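Local coordinates for octaprenyl Pyrophosphate Synthase (PDB 3TC1), which probably catalyses the magnesium-dependent, stepwise addition of isopentenyl diphosphate units to an allylic diphosphate, giving the C40 chain of octaprenyl diphosphate, at residues H165-S170 / L190-A195; K154-L159 / F196-D201; M37-L42 / T64-I69; S170-A175 / I184-G189; R136-D141 / E160-H165. One frame throughout, in Å; residues are numbered along the deposited sequence.

Contact 1 (H165-S170 / L190-A195); sequences HFIEAS and LNFGMA
Close antiparallel helix packing, the building principle of the all-alpha isoprenoid synthase fold, brings 165-170 of helix 152-177 against 190-195 of helix 182-205. The axes approach to 7.6 Å at 148°, and Gly-193, lacking a side chain, gives the neighbouring helix room. Two packing clusters fill the interface. In the first, apolar, the extended CG1 branch of Ile-167 lays CD1 on CA of Gly-193 at 3.7 Å, while its CG2 meets CD2 of the Phe-192 ring obliquely at 4.3 Å. In the second, Leu-190 lies side by side with His-165 and Glu-168, pointing the same way as both. Leu-190 CD1 sits over one face of the His-165 imidazole, a CH-pi contact 4.1 Å from the centroid. CB of Glu-168 also rests on the backbone N of Leu-190 at 3.7 Å. The polar interaction stays within one helix and fixes the rotation of the imidazole under Leu-190: His-165 ND1 donates in its ring plane to the syn lone pair of Glu-168 OE1, at 2.8 Å and 161°.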
# COMPACT_ATOMS: atom_id res chain seq x y z
N HIS B 165 -14.94 6.52 8.66
CA HIS B 165 -13.84 6.61 9.62
C HIS B 165 -12.62 7.40 9.17
O HIS B 165 -11.94 8.01 9.99
CB HIS B 165 -13.42 5.22 10.08
CG HIS B 165 -14.39 4.58 11.02
ND1 HIS B 165 -14.69 5.11 12.26
CD2 HIS B 165 -15.16 3.47 10.90
CE1 HIS B 165 -15.60 4.36 12.85
NE2 HIS B 165 -15.90 3.35 12.05
N PHE B 166 -12.32 7.38 7.88
CA PHE B 166 -11.18 8.12 7.37
C PHE B 166 -11.44 9.62 7.49
O PHE B 166 -10.57 10.39 7.91
CB PHE B 166 -10.90 7.71 5.92
CG PHE B 166 -9.74 8.44 5.29
CD1 PHE B 166 -8.62 8.79 6.03
CD2 PHE B 166 -9.76 8.73 3.93
CE1 PHE B 166 -7.53 9.43 5.43
CE2 PHE B 166 -8.68 9.37 3.32
CZ PHE B 166 -7.57 9.72 4.07
N ILE B 167 -12.65 10.06 7.12
CA ILE B 167 -12.98 11.48 7.23
C ILE B 167 -12.98 11.84 8.71
O ILE B 167 -12.47 12.89 9.12
CB ILE B 167 -14.36 11.78 6.60
CG1 ILE B 167 -14.30 11.51 5.09
CG2 ILE B 167 -14.75 13.25 6.84
CD1 ILE B 167 -15.64 11.64 4.37
N GLU B 168 -13.54 10.96 9.53
CA GLU B 168 -13.56 11.17 10.97
C GLU B 168 -12.13 11.35 11.48
O GLU B 168 -11.84 12.29 12.22
CB GLU B 168 -14.17 9.96 11.68
CG GLU B 168 -13.99 9.98 13.19
CD GLU B 168 -14.46 8.70 13.86
OE1 GLU B 168 -14.12 7.61 13.36
OE2 GLU B 168 -15.16 8.78 14.89
N ALA B 169 -11.24 10.45 11.07
CA ALA B 169 -9.84 10.49 11.48
C ALA B 169 -9.11 11.72 10.96
O ALA B 169 -8.22 12.25 11.63
CB ALA B 169 -9.12 9.22 11.02
N SER B 170 -9.47 12.16 9.76
CA SER B 170 -8.82 13.33 9.19
C SER B 170 -9.18 14.60 9.96
O SER B 170 -8.32 15.45 10.21
CB SER B 170 -9.22 13.49 7.72
OG SER B 170 -8.77 12.39 6.95
N LEU B 190 -17.36 11.77 11.34
CA LEU B 190 -17.97 10.45 11.18
C LEU B 190 -19.37 10.53 10.56
O LEU B 190 -19.69 9.80 9.62
CB LEU B 190 -18.06 9.74 12.53
CG LEU B 190 -18.63 8.32 12.49
CD1 LEU B 190 -17.65 7.40 11.76
CD2 LEU B 190 -18.89 7.81 13.91
N ASN B 191 -20.20 11.41 11.10
CA ASN B 191 -21.55 11.56 10.58
C ASN B 191 -21.57 12.17 9.18
O ASN B 191 -22.36 11.76 8.34
CB ASN B 191 -22.40 12.37 11.56
CG ASN B 191 -22.70 11.60 12.84
OD1 ASN B 191 -22.04 11.79 13.86
ND2 ASN B 191 -23.68 10.71 12.77
N PHE B 192 -20.70 13.14 8.92
CA PHE B 192 -20.63 13.75 7.59
C PHE B 192 -20.23 12.67 6.59
O PHE B 192 -20.74 12.63 5.48
CB PHE B 192 -19.58 14.87 7.55
CG PHE B 192 -19.38 15.45 6.18
CD1 PHE B 192 -20.13 16.54 5.74
CD2 PHE B 192 -18.47 14.88 5.29
CE1 PHE B 192 -19.99 17.05 4.45
CE2 PHE B 192 -18.32 15.37 3.99
CZ PHE B 192 -19.08 16.46 3.57
N GLY B 193 -19.29 11.82 7.00
CA GLY B 193 -18.82 10.74 6.14
C GLY B 193 -19.90 9.73 5.82
O GLY B 193 -19.97 9.22 4.70
N MET B 194 -20.74 9.42 6.81
CA MET B 194 -21.83 8.48 6.60
C MET B 194 -22.82 9.07 5.60
O MET B 194 -23.22 8.42 4.64
CB MET B 194 -22.55 8.18 7.93
CG MET B 194 -21.72 7.39 8.95
SD MET B 194 -21.19 5.76 8.35
CE MET B 194 -22.65 4.78 8.67
N ALA B 195 -23.21 10.33 5.82
CA ALA B 195 -24.15 10.99 4.92
C ALA B 195 -23.55 11.09 3.52
O ALA B 195 -24.23 10.84 2.52
CB ALA B 195 -24.48 12.38 5.44

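Contact 2 (K154-L159 / F196-D201); sequences KYWRIL and FQIIDD. With MG (magnesium ion), chain D.
This is a mixed polar and apolar helix contact just behind the magnesium site, where 154-159 of helix 152-177 meets the part of helix 182-205 that begins the second aspartate-rich DDxxD motif of polyprenyl synthases. Asp-200 OD2 binds the ion directly at 2.2 Å, and five waters complete its shell. Asp-201 belongs to the second shell: its OD1 accepts from water 3, a metal ligand, and from Gln-197 NE2 at 2.8 Å, the amide arriving above the carboxylate plane. Asp-201 OD2 meets Tyr-155 tip to tip, taking the hydroxyl OH on its anti lone pair in a very short 2.5 Å bond, so both oxygens are held. Leu-159 CG presses on Gln-197 CG at 3.5 Å, and Leu-159 CD1 lies on one face of the Tyr-155 ring, displaced toward its rim. The Trp-156 ring offers its edge, with CZ3 3.8 Å from Ile-198 CD1. Leu-227 of helix 227-233 packs on Tyr-155, Trp-156 and Ile-198, and helix 268-286 also touches Ile-198.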
# COMPACT_ATOMS: atom_id res chain seq x y z
N LYS B 154 -23.86 -5.42 7.31
CA LYS B 154 -22.58 -5.60 6.62
C LYS B 154 -22.29 -4.37 5.78
O LYS B 154 -21.15 -3.94 5.67
CB LYS B 154 -22.63 -6.85 5.73
CG LYS B 154 -22.86 -8.14 6.50
CD LYS B 154 -22.82 -9.34 5.57
CE LYS B 154 -23.18 -10.62 6.32
NZ LYS B 154 -23.23 -11.79 5.40
N TYR B 155 -23.35 -3.82 5.19
CA TYR B 155 -23.25 -2.62 4.36
C TYR B 155 -22.75 -1.45 5.21
O TYR B 155 -21.82 -0.74 4.82
CB TYR B 155 -24.63 -2.28 3.78
CG TYR B 155 -24.72 -0.93 3.12
CD1 TYR B 155 -24.17 -0.70 1.86
CD2 TYR B 155 -25.35 0.13 3.76
CE1 TYR B 155 -24.24 0.55 1.26
CE2 TYR B 155 -25.43 1.39 3.17
CZ TYR B 155 -24.87 1.60 1.93
OH TYR B 155 -24.94 2.84 1.35
N TRP B 156 -23.37 -1.26 6.37
CA TRP B 156 -22.98 -0.18 7.27
C TRP B 156 -21.53 -0.30 7.73
O TRP B 156 -20.83 0.70 7.86
CB TRP B 156 -23.91 -0.16 8.49
CG TRP B 156 -25.32 0.27 8.16
CD1 TRP B 156 -26.47 -0.38 8.51
CD2 TRP B 156 -25.71 1.43 7.43
NE1 TRP B 156 -27.56 0.32 8.04
CE2 TRP B 156 -27.12 1.44 7.38
CE3 TRP B 156 -25.00 2.48 6.83
CZ2 TRP B 156 -27.84 2.45 6.73
CZ3 TRP B 156 -25.72 3.49 6.19
CH2 TRP B 156 -27.13 3.46 6.15
N ARG B 157 -21.09 -1.52 7.96
CA ARG B 157 -19.71 -1.75 8.38
C ARG B 157 -18.75 -1.34 7.27
O ARG B 157 -17.72 -0.72 7.51
CB ARG B 157 -19.50 -3.23 8.74
CG ARG B 157 -18.09 -3.54 9.21
CD ARG B 157 -17.97 -4.95 9.74
NE ARG B 157 -16.61 -5.22 10.22
CZ ARG B 157 -16.25 -6.33 10.85
NH1 ARG B 157 -17.14 -7.29 11.08
NH2 ARG B 157 -15.00 -6.48 11.26
N ILE B 158 -19.11 -1.68 6.04
CA ILE B 158 -18.28 -1.33 4.89
C ILE B 158 -18.22 0.19 4.71
O ILE B 158 -17.15 0.75 4.50
CB ILE B 158 -18.82 -1.97 3.59
CG1 ILE B 158 -18.67 -3.49 3.68
CG2 ILE B 158 -18.08 -1.41 2.37
CD1 ILE B 158 -19.30 -4.26 2.51
N LEU B 159 -19.38 0.85 4.78
CA LEU B 159 -19.41 2.30 4.63
C LEU B 159 -18.54 2.99 5.67
O LEU B 159 -17.80 3.93 5.35
CB LEU B 159 -20.85 2.83 4.74
CG LEU B 159 -21.44 3.32 3.42
CD1 LEU B 159 -21.56 2.13 2.49
CD2 LEU B 159 -22.80 3.98 3.63
N PHE B 196 -22.28 11.45 3.46
CA PHE B 196 -21.57 11.60 2.19
C PHE B 196 -21.62 10.34 1.33
O PHE B 196 -21.90 10.41 0.14
CB PHE B 196 -20.11 11.98 2.43
CG PHE B 196 -19.29 12.02 1.18
CD1 PHE B 196 -19.41 13.08 0.29
CD2 PHE B 196 -18.43 10.97 0.86
CE1 PHE B 196 -18.68 13.10 -0.90
CE2 PHE B 196 -17.70 10.98 -0.33
CZ PHE B 196 -17.83 12.05 -1.21
N GLN B 197 -21.34 9.18 1.92
CA GLN B 197 -21.33 7.94 1.15
C GLN B 197 -22.74 7.47 0.78
O GLN B 197 -22.93 6.82 -0.25
CB GLN B 197 -20.59 6.84 1.89
CG GLN B 197 -20.33 5.59 1.04
CD GLN B 197 -19.58 5.92 -0.24
OE1 GLN B 197 -18.49 6.48 -0.20
NE2 GLN B 197 -20.17 5.56 -1.38
N ILE B 198 -23.72 7.77 1.63
CA ILE B 198 -25.09 7.37 1.32
C ILE B 198 -25.56 8.17 0.10
O ILE B 198 -26.15 7.61 -0.83
CB ILE B 198 -26.03 7.63 2.53
CG1 ILE B 198 -25.68 6.66 3.66
CG2 ILE B 198 -27.49 7.42 2.12
CD1 ILE B 198 -26.37 6.99 4.98
N ILE B 199 -25.26 9.47 0.09
CA ILE B 199 -25.64 10.33 -1.03
C ILE B 199 -24.88 9.90 -2.29
O ILE B 199 -25.40 9.99 -3.41
CB ILE B 199 -25.33 11.82 -0.73
CG1 ILE B 199 -26.24 12.33 0.39
CG2 ILE B 199 -25.50 12.66 -2.00
CD1 ILE B 199 -27.73 12.19 0.11
N ASP B 200 -23.65 9.45 -2.10
CA ASP B 200 -22.87 9.01 -3.24
C ASP B 200 -23.50 7.76 -3.84
O ASP B 200 -23.62 7.63 -5.06
CB ASP B 200 -21.43 8.71 -2.84
CG ASP B 200 -20.61 8.24 -4.01
OD1 ASP B 200 -20.27 9.08 -4.87
OD2 ASP B 200 -20.33 7.03 -4.07
N ASP B 201 -23.93 6.84 -2.98
CA ASP B 201 -24.57 5.62 -3.45
C ASP B 201 -25.90 5.99 -4.11
O ASP B 201 -26.32 5.37 -5.08
CB ASP B 201 -24.83 4.65 -2.29
CG ASP B 201 -23.55 4.01 -1.77
OD1 ASP B 201 -22.48 4.23 -2.38
OD2 ASP B 201 -23.62 3.26 -0.76
MG MG D . -20.27 5.79 -5.93
O HOH W 1 -22.11 7.15 -6.91
O HOH W 2 -18.91 7.19 -7.14
O HOH W 3 -21.65 4.33 -4.91
O HOH W 4 -20.26 4.19 -7.66
O HOH W 5 -18.50 4.58 -4.62

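Contact 3 (M37-L42 / T64-I69); sequences MLRSKL and TIVEMI
Helix 38-42 and segment 64-69 run nearly antiparallel, at 155°, their axes 9.2 Å apart, with Met-37 occupying the N-cap position of the first helix in a left-handed backbone conformation. Into the opening turn of that helix reaches one long side chain from the other. Glu-67, bent at chi2 (-58°), presents its carboxylate so that each oxygen has its own task. Glu-67 OE2 takes two donors from one residue: the backbone N of Ser-40 at 2.9 Å, nearly along the C-O axis in a bent bond (132°), and Ser-40 OG at 2.6 Å on the anti lone pair. Glu-67 OE1 accepts from water 6 at 2.9 Å. That water accepts from the backbone N of Arg-39 and, in the guanidinium plane, from Arg-39 NH2 at 2.9 Å, so it bridges two charges whose nearest atoms, Arg-39 NH2 and Glu-67 OE1, are 5.4 Å apart. The N-terminal end of the helix would favour a charged carboxylate in this buried setting. Aliphatic carbons of Met-37 and Arg-39 flank it, Met-37 CG lying 3.7 Å from Glu-67 CD and Arg-39 CB 3.7 Å from Val-66 CG1. Arg-39 probably corresponds to a basic residue that in related prenyl synthases binds the isopentenyl diphosphate. Phe-166 of helix 152-177 packs on Arg-39 and Val-66, Ile-9 of helix 3-18 covers Ser-40, and helix 92-116 backs Ile-65 and Met-68.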
# COMPACT_ATOMS: atom_id res chain seq x y z
N MET B 37 -10.60 17.33 -3.58
CA MET B 37 -9.94 17.56 -2.30
C MET B 37 -10.97 17.89 -1.22
O MET B 37 -10.79 18.82 -0.43
CB MET B 37 -8.90 18.67 -2.40
CG MET B 37 -7.60 18.20 -3.02
SD MET B 37 -6.28 19.42 -2.89
CE MET B 37 -6.69 20.45 -4.24
N LEU B 38 -12.04 17.10 -1.19
CA LEU B 38 -13.10 17.28 -0.22
C LEU B 38 -12.55 17.23 1.21
O LEU B 38 -12.94 18.03 2.06
CB LEU B 38 -14.15 16.18 -0.40
CG LEU B 38 -15.19 16.08 0.72
CD1 LEU B 38 -15.89 17.41 0.89
CD2 LEU B 38 -16.18 14.98 0.38
N ARG B 39 -11.63 16.30 1.45
CA ARG B 39 -11.07 16.16 2.78
C ARG B 39 -10.25 17.36 3.22
O ARG B 39 -10.34 17.73 4.37
CB ARG B 39 -10.31 14.82 2.89
CG ARG B 39 -11.28 13.64 2.74
CD ARG B 39 -10.63 12.31 2.42
NE ARG B 39 -11.63 11.28 2.11
CZ ARG B 39 -12.33 11.23 0.98
NH1 ARG B 39 -13.22 10.27 0.79
NH2 ARG B 39 -12.13 12.12 0.01
N SER B 40 -9.51 17.99 2.31
CA SER B 40 -8.74 19.18 2.67
C SER B 40 -9.69 20.34 2.99
O SER B 40 -9.43 21.12 3.91
CB SER B 40 -7.81 19.58 1.52
OG SER B 40 -6.75 18.64 1.38
N LYS B 41 -10.78 20.45 2.24
CA LYS B 41 -11.75 21.53 2.45
C LYS B 41 -12.35 21.42 3.85
O LYS B 41 -12.51 22.42 4.55
CB LYS B 41 -12.87 21.48 1.41
CG LYS B 41 -12.43 21.79 -0.02
CD LYS B 41 -13.61 21.60 -0.97
CE LYS B 41 -13.26 21.98 -2.40
NZ LYS B 41 -14.45 21.84 -3.30
N LEU B 42 -12.68 20.19 4.24
CA LEU B 42 -13.24 19.95 5.56
C LEU B 42 -12.24 20.29 6.66
O LEU B 42 -12.58 20.95 7.64
CB LEU B 42 -13.65 18.48 5.69
CG LEU B 42 -14.90 18.10 4.90
CD1 LEU B 42 -15.11 16.59 4.95
CD2 LEU B 42 -16.09 18.83 5.49
N THR B 64 -1.99 17.38 3.00
CA THR B 64 -1.28 16.73 1.91
C THR B 64 -1.21 15.23 2.17
O THR B 64 -1.45 14.43 1.27
CB THR B 64 0.14 17.31 1.77
OG1 THR B 64 0.05 18.72 1.54
CG2 THR B 64 0.88 16.66 0.61
N ILE B 65 -0.91 14.86 3.41
CA ILE B 65 -0.84 13.46 3.82
C ILE B 65 -2.20 12.79 3.59
O ILE B 65 -2.28 11.70 3.03
CB ILE B 65 -0.47 13.34 5.33
CG1 ILE B 65 1.00 13.74 5.53
CG2 ILE B 65 -0.74 11.93 5.84
CD1 ILE B 65 1.38 13.91 7.00
N VAL B 66 -3.27 13.46 4.01
CA VAL B 66 -4.60 12.91 3.84
C VAL B 66 -5.00 12.73 2.37
O VAL B 66 -5.58 11.72 1.99
CB VAL B 66 -5.66 13.79 4.56
CG1 VAL B 66 -7.07 13.40 4.12
CG2 VAL B 66 -5.52 13.61 6.07
N GLU B 67 -4.68 13.71 1.53
CA GLU B 67 -5.02 13.61 0.11
C GLU B 67 -4.20 12.51 -0.59
O GLU B 67 -4.69 11.84 -1.50
CB GLU B 67 -4.79 14.94 -0.61
CG GLU B 67 -5.69 16.10 -0.13
CD GLU B 67 -7.19 15.83 -0.27
OE1 GLU B 67 -7.57 14.84 -0.94
OE2 GLU B 67 -7.99 16.60 0.29
N MET B 68 -2.95 12.32 -0.16
CA MET B 68 -2.12 11.29 -0.77
C MET B 68 -2.61 9.90 -0.39
O MET B 68 -2.56 8.97 -1.20
CB MET B 68 -0.65 11.48 -0.38
CG MET B 68 -0.05 12.67 -1.11
SD MET B 68 1.70 12.90 -0.85
CE MET B 68 2.37 11.53 -1.79
N ILE B 69 -3.11 9.77 0.83
CA ILE B 69 -3.66 8.50 1.30
C ILE B 69 -4.91 8.21 0.48
O ILE B 69 -5.12 7.09 0.00
CB ILE B 69 -4.05 8.59 2.80
CG1 ILE B 69 -2.78 8.56 3.66
CG2 ILE B 69 -4.98 7.45 3.18
CD1 ILE B 69 -3.02 8.91 5.11
O HOH W 6 -10.45 14.42 -0.50

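Contact 4 (S170-A175 / I184-G189); sequences SLKSMA and IYADFG
Leu-171 carries most of this interface. Leu-171 CB lies 3.5 Å from O and 4.4 Å from CB of Tyr-185, so the side chain sets out toward the backbone of the opposing helix. Beyond CG the two methyls part. Leu-171 CD1 drives inward to CA of Gly-189 at 3.4 Å, tighter than usual van der Waals contact, and meets the Phe-188 ring at its edge, 3.6 Å from Phe-188 CD2. CD2 of Leu-171 turns instead to the carbonyl of Leu-42. The absence of a side chain at Gly-189 leaves room for this close approach, and it suits an antiparallel helical hairpin: helices 152-177 and 182-205, joined by a short turn, pass here with axes 7.6 Å apart at 159°. Nearer the turn, Ala-175 CB touches CD2 of the Tyr-185 ring obliquely at 4.1 Å. Toward solvent, the extended Lys-172 rests its CB 3.9 Å from Ala-186 CB and carries its amine away from the interface. Leu-295 of helix 293-301 packs on Tyr-185 and Phe-188.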
# COMPACT_ATOMS: atom_id res chain seq x y z
N SER B 170 -9.47 12.16 9.76
CA SER B 170 -8.82 13.33 9.19
C SER B 170 -9.18 14.60 9.96
O SER B 170 -8.32 15.45 10.21
CB SER B 170 -9.22 13.49 7.72
OG SER B 170 -8.77 12.39 6.95
N LEU B 171 -10.44 14.73 10.33
CA LEU B 171 -10.89 15.90 11.08
C LEU B 171 -10.38 15.89 12.52
O LEU B 171 -10.04 16.93 13.07
CB LEU B 171 -12.42 15.99 11.05
CG LEU B 171 -12.96 16.74 9.83
CD1 LEU B 171 -14.42 16.42 9.61
CD2 LEU B 171 -12.76 18.23 10.03
N LYS B 172 -10.35 14.70 13.11
CA LYS B 172 -9.88 14.54 14.48
C LYS B 172 -8.40 14.92 14.52
O LYS B 172 -7.95 15.58 15.46
CB LYS B 172 -10.07 13.09 14.92
CG LYS B 172 -9.69 12.80 16.37
CD LYS B 172 -9.83 11.31 16.69
CE LYS B 172 -9.38 11.00 18.11
NZ LYS B 172 -9.53 9.54 18.42
N SER B 173 -7.66 14.52 13.49
CA SER B 173 -6.24 14.83 13.42
C SER B 173 -5.97 16.33 13.28
O SER B 173 -5.02 16.84 13.87
CB SER B 173 -5.60 14.08 12.25
OG SER B 173 -5.63 12.68 12.48
N MET B 174 -6.80 17.03 12.51
CA MET B 174 -6.59 18.47 12.35
C MET B 174 -6.94 19.19 13.65
O MET B 174 -6.26 20.15 14.05
CB MET B 174 -7.45 19.02 11.20
CG MET B 174 -7.23 20.51 10.93
SD MET B 174 -5.53 20.92 10.44
CE MET B 174 -5.60 20.59 8.72
N ALA B 175 -7.98 18.71 14.32
CA ALA B 175 -8.39 19.30 15.59
C ALA B 175 -7.26 19.15 16.60
O ALA B 175 -6.96 20.09 17.35
CB ALA B 175 -9.66 18.60 16.10
N ILE B 184 -15.49 16.64 19.27
CA ILE B 184 -16.51 17.35 18.52
C ILE B 184 -16.32 17.18 17.02
O ILE B 184 -17.26 16.85 16.30
CB ILE B 184 -16.50 18.87 18.84
CG1 ILE B 184 -16.98 19.09 20.27
CG2 ILE B 184 -17.37 19.61 17.84
CD1 ILE B 184 -16.95 20.54 20.71
N TYR B 185 -15.09 17.38 16.55
CA TYR B 185 -14.81 17.26 15.14
C TYR B 185 -14.73 15.84 14.61
O TYR B 185 -15.00 15.60 13.43
CB TYR B 185 -13.55 18.06 14.82
CG TYR B 185 -13.80 19.55 14.99
CD1 TYR B 185 -14.51 20.27 14.04
CD2 TYR B 185 -13.38 20.21 16.15
CE1 TYR B 185 -14.82 21.61 14.23
CE2 TYR B 185 -13.69 21.56 16.35
CZ TYR B 185 -14.41 22.25 15.38
OH TYR B 185 -14.71 23.57 15.57
N ALA B 186 -14.38 14.89 15.46
CA ALA B 186 -14.33 13.49 15.04
C ALA B 186 -15.79 13.08 14.83
O ALA B 186 -16.12 12.38 13.87
CB ALA B 186 -13.70 12.63 16.13
N ASP B 187 -16.65 13.56 15.72
CA ASP B 187 -18.08 13.27 15.66
C ASP B 187 -18.68 13.88 14.39
O ASP B 187 -19.48 13.24 13.70
CB ASP B 187 -18.77 13.83 16.90
CG ASP B 187 -20.17 13.27 17.09
OD1 ASP B 187 -20.32 12.03 17.14
OD2 ASP B 187 -21.12 14.08 17.20
N PHE B 188 -18.29 15.11 14.08
CA PHE B 188 -18.78 15.77 12.87
C PHE B 188 -18.28 15.01 11.65
O PHE B 188 -19.02 14.79 10.69
CB PHE B 188 -18.27 17.21 12.79
CG PHE B 188 -18.57 17.89 11.48
CD1 PHE B 188 -19.78 18.56 11.28
CD2 PHE B 188 -17.67 17.82 10.42
CE1 PHE B 188 -20.08 19.16 10.05
CE2 PHE B 188 -17.96 18.41 9.18
CZ PHE B 188 -19.17 19.08 9.00
N GLY B 189 -17.01 14.61 11.68
CA GLY B 189 -16.44 13.88 10.57
C GLY B 189 -17.09 12.54 10.29
O GLY B 189 -17.35 12.21 9.14

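Contact 5 (R136-D141 / E160-H165); sequences RGEIED and EDKTAH
Two late bends bring the charges together: Arg-136 runs extended until chi3 (71°) swings its guanidinium beside Asp-161, and Lys-162 turns at chi3 (62°) to lead NZ across. Arg-136 grips Asp-161 side-on, NE to Asp-161 OD2 at 3.1 Å from above the carboxylate plane and NH2 to the syn lone pair of Asp-161 OD1 at 3.2 Å. Its NH1 goes to Ile-20 O of the second subunit. Glu-140 OE2 stands 2.8 Å from Asp-161 OD2, two acceptors whose repulsion is probably eased by Arg-136, Arg-157 and Arg-133, though one pKa could also be raised. Beside this cluster the helices cross at Gly-137, whose C is 3.3 Å from Lys-162 CG, leaving no room for a side chain. In this prenyltransferase fold Lys-162, on a wider pi-type turn (160-164), probably matches the lysine of the Lys-Thr pair that in related synthases binds the allylic diphosphate. Lys-162 NZ forms a salt bridge with Glu-138 OE2 at 3.1 Å and a weak one with Asp-141 OD2 at 3.3 Å.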
# COMPACT_ATOMS: atom_id res chain seq x y z
N ARG B 136 -9.39 -2.92 5.49
CA ARG B 136 -10.31 -3.95 5.95
C ARG B 136 -11.65 -3.76 5.24
O ARG B 136 -12.31 -4.73 4.86
CB ARG B 136 -10.53 -3.86 7.47
CG ARG B 136 -11.45 -4.95 8.00
CD ARG B 136 -11.58 -4.90 9.52
NE ARG B 136 -12.36 -3.75 9.98
CZ ARG B 136 -12.35 -3.30 11.23
NH1 ARG B 136 -11.61 -3.89 12.15
NH2 ARG B 136 -13.09 -2.24 11.55
N GLY B 137 -12.03 -2.50 5.05
CA GLY B 137 -13.28 -2.20 4.37
C GLY B 137 -13.24 -2.60 2.91
O GLY B 137 -14.25 -3.05 2.36
N GLU B 138 -12.09 -2.44 2.28
CA GLU B 138 -11.96 -2.81 0.88
C GLU B 138 -12.13 -4.32 0.73
O GLU B 138 -12.83 -4.79 -0.17
CB GLU B 138 -10.59 -2.38 0.34
CG GLU B 138 -10.33 -2.81 -1.09
CD GLU B 138 -11.31 -2.21 -2.08
OE1 GLU B 138 -11.25 -2.59 -3.27
OE2 GLU B 138 -12.13 -1.35 -1.69
N ILE B 139 -11.51 -5.08 1.62
CA ILE B 139 -11.62 -6.53 1.59
C ILE B 139 -13.05 -6.95 1.87
O ILE B 139 -13.58 -7.85 1.23
CB ILE B 139 -10.68 -7.19 2.61
CG1 ILE B 139 -9.23 -6.99 2.17
CG2 ILE B 139 -10.99 -8.68 2.74
CD1 ILE B 139 -8.21 -7.56 3.14
N GLU B 140 -13.67 -6.31 2.85
CA GLU B 140 -15.04 -6.60 3.21
C GLU B 140 -15.95 -6.35 2.00
O GLU B 140 -16.82 -7.15 1.68
CB GLU B 140 -15.49 -5.70 4.37
CG GLU B 140 -14.93 -6.11 5.73
CD GLU B 140 -15.12 -5.04 6.80
OE1 GLU B 140 -14.96 -5.37 8.00
OE2 GLU B 140 -15.41 -3.88 6.45
N ASP B 141 -15.72 -5.23 1.33
CA ASP B 141 -16.53 -4.86 0.17
C ASP B 141 -16.49 -5.88 -0.96
O ASP B 141 -17.53 -6.23 -1.52
CB ASP B 141 -16.09 -3.48 -0.34
CG ASP B 141 -17.20 -2.75 -1.08
OD1 ASP B 141 -18.39 -2.95 -0.75
OD2 ASP B 141 -16.89 -1.95 -1.99
N GLU B 160 -18.63 2.52 6.90
CA GLU B 160 -17.85 3.08 8.00
C GLU B 160 -16.35 2.85 7.79
O GLU B 160 -15.53 3.77 7.97
CB GLU B 160 -18.30 2.46 9.32
CG GLU B 160 -19.71 2.83 9.75
CD GLU B 160 -20.30 1.83 10.72
OE1 GLU B 160 -19.53 1.09 11.36
OE2 GLU B 160 -21.54 1.78 10.86
N ASP B 161 -15.98 1.63 7.42
CA ASP B 161 -14.58 1.30 7.20
C ASP B 161 -13.97 1.95 5.96
O ASP B 161 -12.86 2.49 6.02
CB ASP B 161 -14.38 -0.21 7.11
CG ASP B 161 -14.42 -0.89 8.47
OD1 ASP B 161 -14.28 -0.18 9.48
OD2 ASP B 161 -14.56 -2.13 8.52
N LYS B 162 -14.67 1.89 4.84
CA LYS B 162 -14.15 2.46 3.59
C LYS B 162 -14.26 3.96 3.42
O LYS B 162 -13.47 4.56 2.69
CB LYS B 162 -14.81 1.80 2.38
CG LYS B 162 -14.34 0.39 2.09
CD LYS B 162 -14.77 -0.05 0.70
CE LYS B 162 -14.16 0.84 -0.37
NZ LYS B 162 -14.62 0.48 -1.74
N THR B 163 -15.23 4.59 4.08
CA THR B 163 -15.41 6.03 3.91
C THR B 163 -15.52 6.90 5.16
O THR B 163 -14.78 7.87 5.30
CB THR B 163 -16.66 6.33 3.05
OG1 THR B 163 -16.53 5.71 1.76
CG2 THR B 163 -16.84 7.84 2.86
N ALA B 164 -16.45 6.57 6.04
CA ALA B 164 -16.70 7.39 7.22
C ALA B 164 -15.54 7.60 8.19
O ALA B 164 -15.22 8.74 8.52
CB ALA B 164 -17.91 6.85 7.97
N HIS B 165 -14.94 6.52 8.66
CA HIS B 165 -13.84 6.61 9.62
C HIS B 165 -12.62 7.40 9.17
O HIS B 165 -11.94 8.01 9.99
CB HIS B 165 -13.42 5.22 10.08
CG HIS B 165 -14.39 4.58 11.02
ND1 HIS B 165 -14.69 5.11 12.26
CD2 HIS B 165 -15.16 3.47 10.90
CE1 HIS B 165 -15.60 4.36 12.85
NE2 HIS B 165 -15.90 3.35 12.05

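Overall arrangement
Four of the five contacts draw on helix 152-177. Contacts 4, 1 and 2 successively join it to helix 182-205, from the turn of the hairpin toward the magnesium, with contact 4 innermost along the chain and contact 2 outermost; centres of 4 and 2 are about 19 Å apart. Contact 5 ties the same helix to helix 121-144, its centre about 9 Å from that of contact 2, and the two are joined by the Arg-157 to Glu-140 salt bridge. Contact 3 closes earliest in sequence and meets contact 1 through Phe-166 and Val-66. Together they run along one helical bundle from the hairpin turn to the magnesium site, contacts 2 and 5 both reaching the second subunit.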